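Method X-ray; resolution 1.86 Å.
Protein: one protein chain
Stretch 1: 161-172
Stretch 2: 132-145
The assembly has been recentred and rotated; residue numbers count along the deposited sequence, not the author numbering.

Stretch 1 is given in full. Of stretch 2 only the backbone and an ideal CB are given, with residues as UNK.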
# COMPACT_ATOMS: atom_id res chain seq x y z
N GLY B 161 -4.99 8.40 -2.37
CA GLY B 161 -5.28 7.38 -1.38
C GLY B 161 -4.28 6.24 -1.45
O GLY B 161 -3.15 6.41 -1.94
N GLY B 162 -4.70 5.08 -0.95
CA GLY B 162 -3.86 3.90 -0.92
C GLY B 162 -3.35 3.50 -2.29
O GLY B 162 -2.27 2.91 -2.41
N MSE B 163 -4.10 3.81 -3.33
CA MSE B 163 -3.65 3.45 -4.67
C MSE B 163 -2.52 4.35 -5.17
O MSE B 163 -1.84 4.02 -6.14
CB MSE B 163 -4.83 3.46 -5.65
CG MSE B 163 -5.75 2.23 -5.50
SE MSE B 163 -4.79 0.51 -5.76
CE MSE B 163 -4.37 0.67 -7.62
N SER B 164 -2.27 5.48 -4.51
CA SER B 164 -1.12 6.31 -4.89
C SER B 164 0.16 5.67 -4.39
O SER B 164 1.24 5.85 -4.96
CB SER B 164 -1.25 7.73 -4.34
OG SER B 164 -1.05 7.75 -2.92
N ILE B 165 0.04 4.91 -3.30
CA ILE B 165 1.18 4.15 -2.79
C ILE B 165 1.47 3.01 -3.78
O ILE B 165 2.63 2.70 -4.06
CB ILE B 165 0.89 3.61 -1.37
CG1 ILE B 165 0.68 4.78 -0.40
CG2 ILE B 165 2.02 2.69 -0.91
CD1 ILE B 165 0.29 4.35 1.04
N ALA B 166 0.41 2.41 -4.32
CA ALA B 166 0.56 1.40 -5.37
C ALA B 166 1.26 2.00 -6.59
O ALA B 166 2.15 1.39 -7.17
CB ALA B 166 -0.79 0.81 -5.77
N ALA B 167 0.87 3.21 -6.97
CA ALA B 167 1.51 3.90 -8.08
C ALA B 167 3.01 4.07 -7.79
O ALA B 167 3.86 3.85 -8.67
CB ALA B 167 0.84 5.26 -8.32
N GLY B 168 3.33 4.43 -6.55
CA GLY B 168 4.71 4.61 -6.14
C GLY B 168 5.53 3.33 -6.20
O GLY B 168 6.76 3.39 -6.26
N LEU B 169 4.87 2.17 -6.17
CA LEU B 169 5.57 0.89 -6.33
C LEU B 169 5.85 0.55 -7.78
O LEU B 169 6.77 -0.22 -8.07
CB LEU B 169 4.77 -0.26 -5.74
CG LEU B 169 4.43 -0.21 -4.27
CD1 LEU B 169 3.35 -1.24 -4.01
CD2 LEU B 169 5.67 -0.51 -3.46
N CYS B 170 5.02 1.06 -8.69
CA CYS B 170 5.12 0.68 -10.10
C CYS B 170 6.45 1.12 -10.71
O CYS B 170 6.94 2.21 -10.40
CB CYS B 170 3.96 1.28 -10.90
SG CYS B 170 2.37 0.49 -10.51
N SER B 171 7.01 0.29 -11.59
CA SER B 171 8.28 0.60 -12.28
C SER B 171 8.26 1.95 -12.98
O SER B 171 9.24 2.71 -12.92
CB SER B 171 8.62 -0.48 -13.31
OG SER B 171 8.92 -1.72 -12.68
N TYR B 172 7.17 2.23 -13.68
CA TYR B 172 7.07 3.49 -14.42
C TYR B 172 5.72 4.14 -14.18
O TYR B 172 4.70 3.46 -14.22
CB TYR B 172 7.28 3.26 -15.92
CG TYR B 172 8.59 2.58 -16.22
CD1 TYR B 172 9.79 3.25 -16.03
CD2 TYR B 172 8.63 1.25 -16.63
CE1 TYR B 172 11.01 2.62 -16.27
CE2 TYR B 172 9.84 0.61 -16.88
CZ TYR B 172 11.02 1.30 -16.70
OH TYR B 172 12.22 0.65 -16.95
N UNK B 132 -7.72 -5.08 0.10
CA UNK B 132 -7.48 -5.33 -1.33
C UNK B 132 -6.32 -4.49 -1.85
O UNK B 132 -5.56 -4.94 -2.71
CB UNK B 132 -8.74 -5.03 -2.14
N UNK B 133 -6.20 -3.26 -1.36
CA UNK B 133 -5.08 -2.42 -1.75
C UNK B 133 -3.77 -3.05 -1.28
O UNK B 133 -2.77 -3.02 -2.00
CB UNK B 133 -5.24 -1.01 -1.18
N UNK B 134 -3.76 -3.63 -0.08
CA UNK B 134 -2.55 -4.30 0.39
C UNK B 134 -2.22 -5.50 -0.52
O UNK B 134 -1.05 -5.78 -0.78
CB UNK B 134 -2.72 -4.76 1.84
N UNK B 135 -3.25 -6.17 -1.01
CA UNK B 135 -3.04 -7.30 -1.92
C UNK B 135 -2.59 -6.86 -3.30
O UNK B 135 -1.79 -7.54 -3.94
CB UNK B 135 -4.32 -8.12 -2.04
N UNK B 136 -3.13 -5.73 -3.78
CA UNK B 136 -2.66 -5.13 -5.02
C UNK B 136 -1.19 -4.75 -4.92
O UNK B 136 -0.39 -5.00 -5.83
CB UNK B 136 -3.50 -3.90 -5.37
N UNK B 137 -0.83 -4.13 -3.80
CA UNK B 137 0.56 -3.71 -3.59
C UNK B 137 1.50 -4.91 -3.57
O UNK B 137 2.54 -4.92 -4.24
CB UNK B 137 0.69 -2.92 -2.28
N UNK B 138 1.11 -5.96 -2.84
CA UNK B 138 1.88 -7.20 -2.81
C UNK B 138 2.07 -7.81 -4.19
O UNK B 138 3.15 -8.29 -4.52
CB UNK B 138 1.19 -8.22 -1.89
N UNK B 139 1.01 -7.80 -5.00
CA UNK B 139 1.06 -8.41 -6.32
C UNK B 139 1.95 -7.61 -7.27
O UNK B 139 2.59 -8.18 -8.16
CB UNK B 139 -0.35 -8.53 -6.90
N UNK B 140 2.01 -6.30 -7.07
CA UNK B 140 2.87 -5.48 -7.92
C UNK B 140 4.34 -5.80 -7.66
O UNK B 140 5.13 -5.95 -8.59
CB UNK B 140 2.60 -3.99 -7.68
N UNK B 141 4.68 -5.93 -6.38
CA UNK B 141 6.06 -6.23 -6.01
C UNK B 141 6.44 -7.62 -6.53
O UNK B 141 7.52 -7.80 -7.09
CB UNK B 141 6.24 -6.15 -4.49
N UNK B 142 5.55 -8.59 -6.37
CA UNK B 142 5.79 -9.95 -6.87
C UNK B 142 6.00 -9.95 -8.38
O UNK B 142 6.96 -10.53 -8.87
CB UNK B 142 4.62 -10.87 -6.51
N UNK B 143 5.12 -9.26 -9.11
CA UNK B 143 5.19 -9.25 -10.57
C UNK B 143 6.46 -8.58 -11.07
O UNK B 143 7.02 -8.97 -12.09
CB UNK B 143 3.97 -8.54 -11.15
N UNK B 144 6.93 -7.57 -10.33
CA UNK B 144 8.09 -6.81 -10.76
C UNK B 144 9.42 -7.50 -10.43
O UNK B 144 10.49 -6.91 -10.59
CB UNK B 144 8.06 -5.42 -10.12
N UNK B 145 9.35 -8.76 -10.04
CA UNK B 145 10.51 -9.64 -10.11
C UNK B 145 10.73 -10.12 -11.55
O UNK B 145 11.80 -10.63 -11.89
CB UNK B 145 10.33 -10.83 -9.17

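The axes of helices 162-169 and 132-143 run nearly parallel, 3° apart, and approach to 9.6 Å. Each position of stretch 2 is read from the direction of its CA-to-CB bond and the stretch 1 atoms near its ideal CB. At 132, 134, 135, 139, 142, 143 and 145 the ideal CB has nothing of stretch 1 within 5.5 Å, and the same holds at 138, which points away. Stretch 1 sets no preference there; the residues are Ala132, Ala134, Glu135, Ala138, Ala139, Asp142, Leu143 and Arg145. Asp142 and Arg145 pair with each other, NH2 of Arg145 lying 2.4 Å from OD1 of Asp142.

Position 133 points toward stretch 1, its ideal CB 4.8 Å from SE of selenomethionine Met163. A branched or longer apolar chain would suit. It is Ile133, whose CG1 lies 4.2 Å from Met163 SE. Its CD1 occupies the space beside Gly162, where an ideal CB on that glycine would come within 2.8 Å of it.

At 136 the ideal CB is 4.6 Å from Met163 SE and 5.4 Å from Ala166 CB, an apolar setting open to Val, Leu, Ile or Met. Ile136 places CD1 4.0 Å from Met163 SE.

Position 137 sits at the tightest point in the register, its CA 5.4 Å from the CA of Ala166. The bond points sideways, with the ideal CB 3.6 Å from Leu169 CD1, while the carbonyl of Gly162 lies within reach of a longer chain. Leu or Met could fill the groove; a donor could also use the carbonyl. Gln137 extends its end closer and packs as a knob among Gly162, Ile165, Ala166 and Leu169. Its NE2 makes a weak hydrogen bond to Gly162 O (3.2 Å, 121°).

Position 140 points toward Leu169 CD1, 4.7 Å from the ideal CB, and Cys170 SG, 5.3 Å away. Aliphatic chains fit. Ile140 brings CD1 to 4.0 Å from Ala166 CB and 4.1 Å from Cys170 SG, and CG2 to 4.0 Å from Leu169 CB.

Position 141 points sideways and its ideal CB meets nothing within 5.5 Å, so the constraint is loose. Val141 reaches Leu169 with CG2, 4.2 Å from CD2.

Position 144, the first to leave helical phi/psi, points toward a donor, Ser171 N, and an acceptor, Leu169 O. Asn or Gln could offer both groups, with reach favouring the longer. Gln144 satisfies both: NE2 donates to Leu169 O (2.9 Å, 163°), and OE1 accepts from Ser171 N (2.8 Å, 147°), tying the two chain segments together at the C-terminal side of the pair.

Stretch 2 (132-145) AIAEIQAAIVDLQR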
# COMPACT_ATOMS: atom_id res chain seq x y z
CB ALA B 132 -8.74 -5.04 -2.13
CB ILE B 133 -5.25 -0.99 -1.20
CG1 ILE B 133 -6.37 -0.27 -1.96
CG2 ILE B 133 -3.95 -0.19 -1.32
CD1 ILE B 133 -6.67 1.15 -1.48
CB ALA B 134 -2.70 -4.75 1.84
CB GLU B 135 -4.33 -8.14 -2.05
CG GLU B 135 -4.59 -9.01 -0.83
CD GLU B 135 -6.01 -9.54 -0.75
OE1 GLU B 135 -6.77 -9.41 -1.74
OE2 GLU B 135 -6.36 -10.09 0.32
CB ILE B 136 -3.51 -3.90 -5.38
CG1 ILE B 136 -4.93 -4.36 -5.72
CG2 ILE B 136 -2.85 -3.11 -6.51
CD1 ILE B 136 -5.99 -3.29 -5.61
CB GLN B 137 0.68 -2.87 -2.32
CG GLN B 137 0.05 -1.50 -2.50
CD GLN B 137 -0.10 -0.74 -1.21
OE1 GLN B 137 0.19 -1.26 -0.14
NE2 GLN B 137 -0.55 0.50 -1.31
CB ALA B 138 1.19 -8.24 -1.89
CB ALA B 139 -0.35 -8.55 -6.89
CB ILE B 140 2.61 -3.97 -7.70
CG1 ILE B 140 1.28 -3.58 -8.36
CG2 ILE B 140 3.76 -3.13 -8.29
CD1 ILE B 140 0.76 -2.26 -7.89
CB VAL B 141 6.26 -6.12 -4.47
CG1 VAL B 141 7.70 -6.49 -4.06
CG2 VAL B 141 5.94 -4.69 -4.00
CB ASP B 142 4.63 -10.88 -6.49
CG ASP B 142 4.88 -12.33 -6.89
OD1 ASP B 142 6.03 -12.70 -7.22
OD2 ASP B 142 3.90 -13.11 -6.86
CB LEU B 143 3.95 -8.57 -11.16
CG LEU B 143 3.88 -8.39 -12.69
CD1 LEU B 143 4.09 -9.73 -13.44
CD2 LEU B 143 2.55 -7.77 -13.10
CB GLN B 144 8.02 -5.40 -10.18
CG GLN B 144 6.92 -4.60 -10.92
CD GLN B 144 6.81 -3.14 -10.51
OE1 GLN B 144 6.25 -2.34 -11.26
NE2 GLN B 144 7.32 -2.79 -9.34
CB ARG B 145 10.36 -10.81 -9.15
CG ARG B 145 10.36 -10.36 -7.69
CD ARG B 145 10.33 -11.53 -6.74
NE ARG B 145 9.11 -12.31 -6.85
CZ ARG B 145 8.91 -13.43 -6.17
NH1 ARG B 145 9.84 -13.87 -5.35
NH2 ARG B 145 7.78 -14.11 -6.31
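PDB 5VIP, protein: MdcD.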